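Local coordinates for protein restriction endonuclease (Mycobacterium sp., PDB 4F0Q) that cleaves DNA as a tetrameric endonuclease that depends on cytosine methylation, probably pairing a modified-base recognition domain with a PDDEXK-type nuclease domain, at residues A[124-129]-A[202-207]; A[246-249]-A[255-258]. All coordinates share one frame; numbering follows the deposited sequence.

Contact 1 (A[124-129]-A[202-207]); sequences GLPGET and PNLSLD
P126, in the loop 124-129, comes nearest to N203 of strand 202-207, their CA atoms 6.3 Å apart, and no hydrogen bond joins the loop to the strand. The contact is carried by three apolar side chains. The rings of P126 and P202 cross at about a right angle, with P126 CD 4.0 Å from P202 CG and P126 CG 4.1 Å from P202 CB. Further along the strand, L204 CD2 reaches P126 CB at 4.2 Å; L204 CG is anti to its own carbonyl carbon (chi1 -56°), which puts CD2 beside P126 CB. P126 thus rests on two strand residues that point to the same side, while N203 between them points away from the loop. The peptide from P126 to G127 is cis, so the chain bends sharply just after the proline before running to T129, the N-cap of helix 130-142. Strand 200-210 lies between strands 111-115 and 175-193, antiparallel to both, in the large mixed sheet of the AspBHI-like N-terminal region, whose sequence family belongs to the PUA clan. Helix 130-142 adds N132, touching P126 and L204, and L136, touching L204. N203 is held by Q192 through its ND2, and N203 OD1 accepts a weak hydrogen bond from L204 N (2.9 Å, N-H...O angle 143°). R140 of the second subunit packs on P202.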
loop_
_atom_site.group_PDB
_atom_site.type_symbol
_atom_site.label_atom_id
_atom_site.label_comp_id
_atom_site.label_asym_id
_atom_site.label_seq_id
_atom_site.Cartn_x
_atom_site.Cartn_y
_atom_site.Cartn_z
ATOM N N GLY A 124 -21.280 27.101 -24.442
ATOM C CA GLY A 124 -22.215 26.379 -23.601
ATOM C C GLY A 124 -21.554 25.249 -22.837
ATOM O O GLY A 124 -20.378 24.952 -23.042
ATOM N N LEU A 125 -22.317 24.616 -21.953
ATOM C CA LEU A 125 -21.802 23.523 -21.139
ATOM C C LEU A 125 -21.717 22.229 -21.942
ATOM O O LEU A 125 -22.509 22.009 -22.858
ATOM C CB LEU A 125 -22.690 23.312 -19.911
ATOM C CG LEU A 125 -22.837 24.502 -18.963
ATOM C CD1 LEU A 125 -23.666 24.118 -17.746
ATOM C CD2 LEU A 125 -21.474 25.023 -18.545
ATOM N N PRO A 126 -20.745 21.369 -21.602
ATOM C CA PRO A 126 -20.656 20.039 -22.212
ATOM C C PRO A 126 -21.764 19.129 -21.689
ATOM O O PRO A 126 -22.124 19.225 -20.516
ATOM C CB PRO A 126 -19.289 19.535 -21.744
ATOM C CG PRO A 126 -19.036 20.264 -20.471
ATOM C CD PRO A 126 -19.638 21.623 -20.663
ATOM N N GLY A 127 -22.297 18.261 -22.544
ATOM C CA GLY A 127 -21.836 18.144 -23.914
ATOM C C GLY A 127 -22.810 18.682 -24.942
ATOM O O GLY A 127 -23.693 17.963 -25.411
ATOM N N GLU A 128 -22.647 19.952 -25.299
ATOM C CA GLU A 128 -23.468 20.562 -26.335
ATOM C C GLU A 128 -23.058 20.021 -27.699
ATOM O O GLU A 128 -23.858 19.984 -28.632
ATOM C CB GLU A 128 -23.325 22.083 -26.315
ATOM C CG GLU A 128 -24.364 22.805 -27.160
ATOM C CD GLU A 128 -23.858 24.124 -27.707
ATOM O OE1 GLU A 128 -22.626 24.273 -27.849
ATOM O OE2 GLU A 128 -24.692 25.008 -27.998
ATOM N N THR A 129 -21.801 19.601 -27.805
ATOM C CA THR A 129 -21.285 19.018 -29.037
ATOM C C THR A 129 -21.883 17.633 -29.273
ATOM O O THR A 129 -22.365 16.991 -28.338
ATOM C CB THR A 129 -19.748 18.916 -29.012
ATOM O OG1 THR A 129 -19.341 18.089 -27.915
ATOM C CG2 THR A 129 -19.126 20.295 -28.857
ATOM N N PRO A 202 -13.957 23.661 -20.991
ATOM C CA PRO A 202 -14.413 22.428 -20.344
ATOM C C PRO A 202 -14.456 21.275 -21.338
ATOM O O PRO A 202 -14.457 21.510 -22.545
ATOM C CB PRO A 202 -15.831 22.779 -19.888
ATOM C CG PRO A 202 -16.272 23.842 -20.828
ATOM C CD PRO A 202 -15.041 24.652 -21.110
ATOM N N ASN A 203 -14.494 20.049 -20.828
ATOM C CA ASN A 203 -14.499 18.856 -21.663
ATOM C C ASN A 203 -14.800 17.626 -20.815
ATOM O O ASN A 203 -14.812 17.695 -19.583
ATOM C CB ASN A 203 -13.151 18.691 -22.373
ATOM C CG ASN A 203 -13.222 17.736 -23.552
ATOM O OD1 ASN A 203 -14.291 17.508 -24.120
ATOM N ND2 ASN A 203 -12.081 17.173 -23.925
ATOM N N LEU A 204 -15.044 16.500 -21.478
ATOM C CA LEU A 204 -15.319 15.250 -20.786
ATOM C C LEU A 204 -14.135 14.297 -20.895
ATOM O O LEU A 204 -13.639 14.030 -21.989
ATOM C CB LEU A 204 -16.579 14.593 -21.349
ATOM C CG LEU A 204 -17.853 15.441 -21.330
ATOM C CD1 LEU A 204 -19.029 14.645 -21.871
ATOM C CD2 LEU A 204 -18.146 15.947 -19.927
ATOM N N SER A 205 -13.683 13.795 -19.751
ATOM C CA SER A 205 -12.605 12.817 -19.703
ATOM C C SER A 205 -13.169 11.459 -19.304
ATOM O O SER A 205 -13.870 11.341 -18.299
ATOM C CB SER A 205 -11.524 13.256 -18.714
ATOM O OG SER A 205 -10.443 12.342 -18.698
ATOM N N LEU A 206 -12.863 10.436 -20.094
ATOM C CA LEU A 206 -13.464 9.122 -19.903
ATOM C C LEU A 206 -12.442 8.015 -19.647
ATOM O O LEU A 206 -11.476 7.856 -20.396
ATOM C CB LEU A 206 -14.337 8.746 -21.108
ATOM C CG LEU A 206 -15.713 9.403 -21.274
ATOM C CD1 LEU A 206 -15.607 10.854 -21.720
ATOM C CD2 LEU A 206 -16.567 8.606 -22.251
ATOM N N ASP A 207 -12.670 7.263 -18.574
ATOM C CA ASP A 207 -11.943 6.028 -18.318
ATOM C C ASP A 207 -12.688 4.878 -18.976
ATOM O O ASP A 207 -13.807 4.538 -18.574
ATOM C CB ASP A 207 -11.823 5.766 -16.816
ATOM C CG ASP A 207 -10.833 6.687 -16.138
ATOM O OD1 ASP A 207 -9.831 7.064 -16.781
ATOM O OD2 ASP A 207 -11.055 7.030 -14.959
#

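Contact 2 (A[246-249]-A[255-258])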
loop_
_atom_site.group_PDB
_atom_site.type_symbol
_atom_site.label_atom_id
_atom_site.label_comp_id
_atom_site.label_asym_id
_atom_site.label_seq_id
_atom_site.Cartn_x
_atom_site.Cartn_y
_atom_site.Cartn_z
ATOM N N ILE A 246 -21.190 -10.142 -22.051
ATOM C CA ILE A 246 -22.386 -10.804 -21.545
ATOM C C ILE A 246 -22.387 -10.776 -20.019
ATOM O O ILE A 246 -23.410 -10.483 -19.386
ATOM C CB ILE A 246 -22.468 -12.261 -22.042
ATOM C CG1 ILE A 246 -22.510 -12.296 -23.571
ATOM C CG2 ILE A 246 -23.682 -12.964 -21.457
ATOM C CD1 ILE A 246 -22.528 -13.692 -24.154
ATOM N N ARG A 247 -21.228 -11.067 -19.434
ATOM C CA ARG A 247 -21.067 -11.027 -17.986
ATOM C C ARG A 247 -21.308 -9.621 -17.448
ATOM O O ARG A 247 -21.909 -9.455 -16.390
ATOM C CB ARG A 247 -19.676 -11.510 -17.569
ATOM C CG ARG A 247 -19.469 -11.483 -16.061
ATOM C CD ARG A 247 -18.012 -11.633 -15.668
ATOM N NE ARG A 247 -17.810 -11.280 -14.265
ATOM C CZ ARG A 247 -16.636 -11.301 -13.644
ATOM N NH1 ARG A 247 -15.542 -11.665 -14.301
ATOM N NH2 ARG A 247 -16.555 -10.960 -12.366
ATOM N N TRP A 248 -20.836 -8.612 -18.173
ATOM C CA TRP A 248 -21.078 -7.232 -17.768
ATOM C C TRP A 248 -22.560 -6.885 -17.848
ATOM O O TRP A 248 -23.100 -6.231 -16.955
ATOM C CB TRP A 248 -20.276 -6.244 -18.613
ATOM C CG TRP A 248 -20.701 -4.829 -18.367
ATOM C CD1 TRP A 248 -20.330 -4.033 -17.322
ATOM C CD2 TRP A 248 -21.597 -4.049 -19.167
ATOM N NE1 TRP A 248 -20.933 -2.804 -17.426
ATOM C CE2 TRP A 248 -21.715 -2.787 -18.551
ATOM C CE3 TRP A 248 -22.307 -4.292 -20.347
ATOM C CZ2 TRP A 248 -22.513 -1.773 -19.074
ATOM C CZ3 TRP A 248 -23.100 -3.283 -20.864
ATOM C CH2 TRP A 248 -23.196 -2.039 -20.229
ATOM N N VAL A 249 -23.207 -7.314 -18.926
ATOM C CA VAL A 249 -24.638 -7.098 -19.096
ATOM C C VAL A 249 -25.404 -7.703 -17.924
ATOM O O VAL A 249 -26.316 -7.078 -17.379
ATOM C CB VAL A 249 -25.149 -7.685 -20.431
ATOM C CG1 VAL A 249 -26.660 -7.835 -20.414
ATOM C CG2 VAL A 249 -24.708 -6.814 -21.599
ATOM N N ALA A 255 -18.823 -6.582 -12.643
ATOM C CA ALA A 255 -18.070 -7.394 -13.592
ATOM C C ALA A 255 -16.826 -6.674 -14.104
ATOM O O ALA A 255 -15.829 -7.309 -14.442
ATOM C CB ALA A 255 -18.958 -7.801 -14.757
ATOM N N ILE A 256 -16.895 -5.347 -14.152
ATOM C CA ILE A 256 -15.815 -4.518 -14.694
ATOM C C ILE A 256 -14.400 -4.778 -14.132
ATOM O O ILE A 256 -13.442 -4.842 -14.903
ATOM C CB ILE A 256 -16.161 -3.009 -14.618
ATOM C CG1 ILE A 256 -17.513 -2.743 -15.283
ATOM C CG2 ILE A 256 -15.074 -2.172 -15.272
ATOM C CD1 ILE A 256 -17.905 -1.283 -15.311
ATOM N N PRO A 257 -14.258 -4.935 -12.800
ATOM C CA PRO A 257 -12.900 -5.176 -12.293
ATOM C C PRO A 257 -12.286 -6.515 -12.713
ATOM O O PRO A 257 -11.138 -6.778 -12.360
ATOM C CB PRO A 257 -13.087 -5.159 -10.770
ATOM C CG PRO A 257 -14.322 -4.376 -10.547
ATOM C CD PRO A 257 -15.212 -4.714 -11.698
ATOM N N GLY A 258 -13.025 -7.340 -13.450
ATOM C CA GLY A 258 -12.527 -8.650 -13.828
ATOM C C GLY A 258 -12.671 -9.003 -15.296
ATOM O O GLY A 258 -12.404 -10.137 -15.690
HETATM O O HOH W 1 -12.486 -11.996 -13.267
#
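The end of helix 243-251 and the loop that follows it fold back on each other here, bringing R247 and W248 against A255, I256 and G258. The nearest CA atoms, those of W248 and A255, are 5.1 Å apart. A255 CB points at the helix and lies 3.7 Å from W248 CA, and the R247 chain passes alongside it, with R247 NE 3.7 Å from A255 CB. With CG anti to its backbone N and the chain extended from CG to NE, R247 runs over A255, and its guanidinium has A255 O 4.1 Å above the plane, over the centre of one face. The loop turns back between helix 243-251 and strand 263-264, and its turn is closed by a backbone bond from G258 N to A255 O. R247 NH1 does not bond G258 O directly; a water at the guanidinium edge, in its plane, accepts a hydrogen bond from R247 NH1 (water O to NH1 3.2 Å) and donates one to G258 O (3.1 Å). The stronger polar partner of R247 is E321 of the second subunit, which forms a salt bridge with NH2. Beyond A255, W248 and I256 lie side by side and point the same way, the pyrrole atom W248 CD1 being 3.7 Å from I256 CG1. I183 of strand 175-193 also packs on the indole, while E185 of that strand meets I256.

How the contacts relate
Both contacts are largely buried, yet each also meets the second subunit of the tetramer. Between its two segments contact 1, a loop against the large sheet, is purely apolar packing, and arginines of the second subunit (R133 on L125, R140 on P202) pack against it. Contact 2 is mixed: apolar contacts of W248 with A255 and I256 sit beside a guanidinium that bridges through water to the loop and pairs with E321 of the second subunit. They share no element directly, but strand 175-193 reaches both, through H189 on P202 in contact 1 and I183 on W248 in contact 2. Their centres lie about 26 Å apart, and contact 1 closes before contact 2 opens along the chain.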